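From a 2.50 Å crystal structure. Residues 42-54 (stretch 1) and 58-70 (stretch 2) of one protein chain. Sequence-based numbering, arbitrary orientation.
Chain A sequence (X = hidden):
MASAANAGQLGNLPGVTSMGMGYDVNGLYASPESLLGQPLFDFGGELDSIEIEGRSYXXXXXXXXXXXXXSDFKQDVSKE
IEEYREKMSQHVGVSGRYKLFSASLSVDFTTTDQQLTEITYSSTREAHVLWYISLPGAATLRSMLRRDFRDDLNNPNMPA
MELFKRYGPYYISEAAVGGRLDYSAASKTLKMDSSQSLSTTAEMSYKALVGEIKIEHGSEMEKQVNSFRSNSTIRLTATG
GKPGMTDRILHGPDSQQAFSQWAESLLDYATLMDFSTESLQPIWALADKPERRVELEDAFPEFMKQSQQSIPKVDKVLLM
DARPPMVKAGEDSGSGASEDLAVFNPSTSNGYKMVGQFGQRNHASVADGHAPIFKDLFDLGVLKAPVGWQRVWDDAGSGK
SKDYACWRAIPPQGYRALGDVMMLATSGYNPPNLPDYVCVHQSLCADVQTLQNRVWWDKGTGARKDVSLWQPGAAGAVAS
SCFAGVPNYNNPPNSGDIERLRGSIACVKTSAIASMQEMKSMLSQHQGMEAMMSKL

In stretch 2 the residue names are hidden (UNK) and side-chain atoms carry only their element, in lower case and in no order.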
# COMPACT_ATOMS: atom_id res chain seq x y z
N ASP A 42 -15.59 27.88 -18.46
CA ASP A 42 -14.63 28.21 -17.42
C ASP A 42 -15.55 28.35 -16.21
O ASP A 42 -16.32 29.29 -16.14
CB ASP A 42 -13.95 29.53 -17.77
CG ASP A 42 -13.01 30.04 -16.65
OD1 ASP A 42 -12.88 29.42 -15.58
OD2 ASP A 42 -12.36 31.09 -16.84
N PHE A 43 -15.46 27.41 -15.27
CA PHE A 43 -16.42 27.35 -14.16
C PHE A 43 -16.04 28.16 -12.92
O PHE A 43 -16.73 28.08 -11.90
CB PHE A 43 -16.69 25.89 -13.78
CG PHE A 43 -17.50 25.15 -14.79
CD1 PHE A 43 -18.83 25.48 -14.99
CD2 PHE A 43 -16.94 24.13 -15.53
CE1 PHE A 43 -19.57 24.80 -15.92
CE2 PHE A 43 -17.69 23.43 -16.46
CZ PHE A 43 -19.00 23.77 -16.65
N GLY A 44 -14.95 28.94 -13.02
CA GLY A 44 -14.41 29.69 -11.90
C GLY A 44 -13.53 28.77 -11.07
O GLY A 44 -13.78 27.51 -10.97
N GLY A 45 -12.49 29.37 -10.48
CA GLY A 45 -11.56 28.63 -9.63
C GLY A 45 -12.01 28.51 -8.19
O GLY A 45 -11.38 27.77 -7.43
N GLU A 46 -13.11 29.19 -7.82
CA GLU A 46 -13.64 29.07 -6.49
C GLU A 46 -14.38 27.73 -6.37
O GLU A 46 -15.13 27.34 -7.27
CB GLU A 46 -14.58 30.23 -6.13
CG GLU A 46 -13.92 31.61 -6.10
CD GLU A 46 -14.16 32.43 -7.37
OE1 GLU A 46 -14.55 31.89 -8.46
OE2 GLU A 46 -13.95 33.68 -7.29
N LEU A 47 -14.16 27.07 -5.24
CA LEU A 47 -14.67 25.75 -5.00
C LEU A 47 -15.48 25.71 -3.71
O LEU A 47 -15.15 26.40 -2.73
CB LEU A 47 -13.52 24.72 -4.88
CG LEU A 47 -12.56 24.65 -6.06
CD1 LEU A 47 -11.39 23.75 -5.76
CD2 LEU A 47 -13.27 24.23 -7.34
N ASP A 48 -16.55 24.92 -3.74
CA ASP A 48 -17.28 24.58 -2.56
C ASP A 48 -16.76 23.25 -2.09
O ASP A 48 -16.25 22.50 -2.87
CB ASP A 48 -18.79 24.46 -2.89
CG ASP A 48 -19.64 25.46 -2.19
OD1 ASP A 48 -19.44 25.52 -0.93
OD2 ASP A 48 -20.62 25.98 -2.85
N SER A 49 -16.99 22.96 -0.81
CA SER A 49 -16.80 21.62 -0.32
C SER A 49 -18.09 21.09 0.24
O SER A 49 -18.92 21.82 0.73
CB SER A 49 -15.63 21.54 0.67
OG SER A 49 -16.01 21.89 2.00
N ILE A 50 -18.21 19.79 0.15
CA ILE A 50 -19.42 19.08 0.53
C ILE A 50 -19.01 17.77 1.19
O ILE A 50 -18.01 17.15 0.80
CB ILE A 50 -20.29 18.84 -0.72
CG1 ILE A 50 -21.65 18.31 -0.35
CG2 ILE A 50 -19.59 17.91 -1.74
CD1 ILE A 50 -22.45 17.80 -1.53
N GLU A 51 -19.78 17.37 2.20
CA GLU A 51 -19.64 16.10 2.87
C GLU A 51 -20.65 15.09 2.30
O GLU A 51 -21.85 15.35 2.22
CB GLU A 51 -19.83 16.25 4.36
CG GLU A 51 -19.15 15.16 5.20
CD GLU A 51 -20.12 14.40 6.08
OE1 GLU A 51 -19.88 14.43 7.32
OE2 GLU A 51 -21.05 13.71 5.52
N ILE A 52 -20.12 13.95 1.87
CA ILE A 52 -20.90 12.88 1.30
C ILE A 52 -20.42 11.59 1.95
O ILE A 52 -19.32 11.11 1.67
CB ILE A 52 -20.69 12.80 -0.21
CG1 ILE A 52 -21.25 14.06 -0.87
CG2 ILE A 52 -21.34 11.56 -0.80
CD1 ILE A 52 -21.00 14.16 -2.35
N GLU A 53 -21.24 11.03 2.83
CA GLU A 53 -20.94 9.79 3.54
C GLU A 53 -19.56 9.80 4.18
O GLU A 53 -18.75 8.92 3.92
CB GLU A 53 -21.03 8.58 2.60
CG GLU A 53 -22.46 8.21 2.21
CD GLU A 53 -22.54 6.80 1.68
OE1 GLU A 53 -21.78 5.93 2.17
OE2 GLU A 53 -23.36 6.57 0.76
N GLY A 54 -19.30 10.82 4.97
CA GLY A 54 -18.09 10.90 5.76
C GLY A 54 -16.91 11.49 5.03
O GLY A 54 -15.93 11.83 5.67
N UNK A 58 -14.65 18.48 -3.19
CA UNK A 58 -14.71 19.84 -3.70
C UNK A 58 -15.20 19.84 -5.14
O UNK A 58 -15.07 18.86 -5.85
c UNK A 58 -13.34 20.53 -3.63
o UNK A 58 -12.38 19.75 -4.31
c UNK A 58 -12.92 20.71 -2.16
N UNK A 59 -15.77 20.96 -5.55
CA UNK A 59 -16.31 21.13 -6.90
C UNK A 59 -16.49 22.63 -7.12
O UNK A 59 -16.48 23.38 -6.16
c UNK A 59 -18.70 20.28 -4.81
c UNK A 59 -19.61 21.77 -6.42
c UNK A 59 -19.65 20.69 -3.89
c UNK A 59 -18.67 20.82 -6.08
c UNK A 59 -20.57 22.20 -5.50
c UNK A 59 -20.59 21.65 -4.23
c UNK A 59 -17.64 20.40 -7.07
N UNK A 60 -16.62 23.07 -8.38
CA UNK A 60 -16.80 24.50 -8.62
C UNK A 60 -18.11 25.05 -8.03
O UNK A 60 -19.15 24.42 -8.15
c UNK A 60 -16.81 24.59 -10.15
c UNK A 60 -15.99 23.40 -10.56
c UNK A 60 -16.50 22.34 -9.66
N UNK A 61 -18.01 26.20 -7.37
CA UNK A 61 -19.17 26.93 -6.82
C UNK A 61 -20.29 27.12 -7.82
O UNK A 61 -21.44 27.09 -7.43
n UNK A 61 -17.03 28.97 -0.85
c UNK A 61 -17.99 29.68 -4.34
c UNK A 61 -17.82 29.21 -1.90
n UNK A 61 -19.14 29.34 -1.72
c UNK A 61 -18.77 28.31 -6.30
c UNK A 61 -18.67 28.37 -4.79
n UNK A 61 -17.26 29.43 -3.10
N UNK A 62 -19.94 27.31 -9.08
CA UNK A 62 -20.93 27.48 -10.12
C UNK A 62 -21.77 26.24 -10.40
O UNK A 62 -22.82 26.36 -11.05
c UNK A 62 -20.26 27.94 -11.43
o UNK A 62 -19.20 27.05 -11.82
N UNK A 63 -21.36 25.05 -9.93
CA UNK A 63 -22.17 23.85 -10.11
C UNK A 63 -22.94 23.61 -8.86
O UNK A 63 -22.56 24.11 -7.79
c UNK A 63 -20.37 22.83 -11.58
s UNK A 63 -19.51 21.29 -12.01
c UNK A 63 -18.37 21.90 -13.27
c UNK A 63 -21.32 22.63 -10.42
N UNK A 64 -24.03 22.88 -9.01
CA UNK A 64 -24.86 22.49 -7.88
C UNK A 64 -24.80 20.97 -7.77
O UNK A 64 -24.85 20.25 -8.77
n UNK A 64 -27.84 24.85 -7.58
c UNK A 64 -27.77 26.14 -7.31
c UNK A 64 -26.31 22.91 -8.10
c UNK A 64 -25.73 25.40 -7.60
c UNK A 64 -26.57 24.35 -7.77
n UNK A 64 -26.50 26.50 -7.33
N UNK A 65 -24.74 20.50 -6.52
CA UNK A 65 -24.70 19.10 -6.23
C UNK A 65 -25.89 18.77 -5.39
O UNK A 65 -26.14 19.43 -4.38
c UNK A 65 -23.42 17.27 -5.07
c UNK A 65 -23.40 18.73 -5.48
c UNK A 65 -22.18 19.04 -6.36
N UNK A 66 -26.59 17.73 -5.79
CA UNK A 66 -27.70 17.15 -5.05
C UNK A 66 -27.41 15.70 -4.77
O UNK A 66 -27.41 14.89 -5.67
c UNK A 66 -30.39 19.27 -4.93
n UNK A 66 -30.51 20.59 -5.32
c UNK A 66 -29.78 20.79 -6.41
n UNK A 66 -29.20 19.65 -6.74
c UNK A 66 -29.01 17.29 -5.87
c UNK A 66 -29.58 18.67 -5.83
N UNK A 67 -27.15 15.36 -3.52
CA UNK A 67 -26.91 13.96 -3.16
C UNK A 67 -28.26 13.28 -3.08
O UNK A 67 -29.20 13.85 -2.56
c UNK A 67 -24.89 14.61 -1.85
c UNK A 67 -26.13 13.78 -1.84
o UNK A 67 -26.97 14.13 -0.75
N UNK A 68 -28.35 12.08 -3.63
CA UNK A 68 -29.54 11.24 -3.48
C UNK A 68 -29.08 9.79 -3.65
O UNK A 68 -28.98 9.28 -4.75
c UNK A 68 -30.70 11.65 -4.42
c UNK A 68 -34.37 9.40 -3.83
c UNK A 68 -34.14 10.07 -5.04
c UNK A 68 -32.00 10.87 -4.20
o UNK A 68 -35.53 8.68 -3.64
c UNK A 68 -33.42 9.45 -2.80
c UNK A 68 -32.96 10.80 -5.20
c UNK A 68 -32.26 10.17 -2.98
N UNK A 69 -28.76 9.13 -2.55
CA UNK A 69 -28.30 7.76 -2.62
C UNK A 69 -29.49 6.85 -2.88
O UNK A 69 -30.22 6.51 -1.95
c UNK A 69 -25.73 3.51 -1.51
c UNK A 69 -26.91 6.05 -1.34
c UNK A 69 -24.94 4.66 -1.58
c UNK A 69 -27.57 7.41 -1.31
c UNK A 69 -25.52 5.92 -1.46
c UNK A 69 -27.10 3.63 -1.38
c UNK A 69 -27.69 4.88 -1.30
N UNK A 70 -29.70 6.48 -4.14
CA UNK A 70 -30.81 5.59 -4.50
C UNK A 70 -30.62 4.93 -5.87
O UNK A 70 -29.73 5.31 -6.64
n UNK A 70 -33.16 7.97 -7.56
c UNK A 70 -33.40 7.00 -6.60
c UNK A 70 -32.06 8.63 -7.24
c UNK A 70 -32.17 6.34 -4.44
n UNK A 70 -31.59 8.13 -6.10
c UNK A 70 -32.45 7.15 -5.65
O HOH W 1 -16.84 28.05 -9.35

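Position 58 has three side-chain atoms: a carbon carrying one oxygen and one carbon. The terminal carbon lies 4.0 Å from Ser49 CB. A beta carbon with one hydroxyl and one methyl is threonine, Thr58. Its CA is also 3.2 Å from Asp48 O, a CA-H...O contact.

Position 59 has one carbon and then a ring of six carbons with no oxygen. Asp48 CB lies over one face of the ring and Ile50 CG2 at its edge. This is phenylalanine, Phe59. Asp48 CB is 3.6 Å from Phe59 CZ, and Ile50 CG2 is 3.5 Å from Phe59 CE1.

Position 60 has three carbons that close a ring onto the backbone nitrogen. Its CB is 3.9 Å from Phe43 CB. Only proline is built this way, so this is Pro60. It has no backbone N-H, and its pair with Leu47 is a non-hydrogen-bonded one.

Position 61 has three carbons, a nitrogen, and a carbon carrying two more nitrogens. The chain touches Glu46 and Asp48. It ends in a guanidinium, so this is arginine, Arg61. Arg61 CD is 3.9 Å from Glu46 CB. Arg61 NH1 forms a long salt bridge to Asp48 OD2 at 3.8 Å. The oxygen is well out of the guanidinium plane, so only charge acts here.

Position 62 has one carbon and one oxygen. The oxygen is 2.7 Å from Phe43 O. This is serine, Ser62, and its hydroxyl donates a hydrogen bond to that carbonyl.

Position 63 is an unbranched chain of two carbons, a sulfur and a last carbon. The last carbon lies over the face of the Phe43 ring, 3.5 Å from Phe43 CD2. This is methionine, Met63.

Position 64 has one carbon and a five-membered ring of three carbons and two nitrogens. It makes no contact with stretch 1. This is histidine, His64.

Position 65 has three carbons, one carrying the other two. One of the outer carbons is 3.7 Å from Ile50 CD1. This is valine, Val65, and that carbon is CG1.

Position 66 has one carbon and a five-membered ring of three carbons and two nitrogens. Its CB points away from stretch 1. This is His66.

Position 67 again has a carbon carrying one oxygen and one carbon. The terminal carbon is 3.8 Å from Ile52 CG1. This is Thr67.

Position 68 has one carbon and a ring of six carbons bearing one oxygen. It is out of reach of stretch 1. This is tyrosine, Tyr68.

Position 69 has one carbon and a ring of six carbons with no oxygen. A ring carbon is 3.2 Å from Glu53 OE2. This is Phe69, and that carbon is CD2.

Position 70 has one carbon and a five-membered ring of three carbons and two nitrogens. It is out of reach of stretch 1. This is His70. Its ND1 donates to Tyr68 O at 3.2 Å.

The contact is a short antiparallel ladder. Asp48 N donates to Phe59 O at 2.9 Å, and Phe59 N donates to Asp48 O at 3.1 Å. Arg61 N donates to Glu46 O at 3.1 Å. A type I turn from Pro60 to Met63 follows, and water 1 links Phe43 O, Glu46 O and Ser62 N. Beyond the turn, side chains make the contact: Ile50 meets Val65 and Thr67, and Ile52 meets Thr67.

Stretch 2 (58-70) TFPRSMHVHTYFH
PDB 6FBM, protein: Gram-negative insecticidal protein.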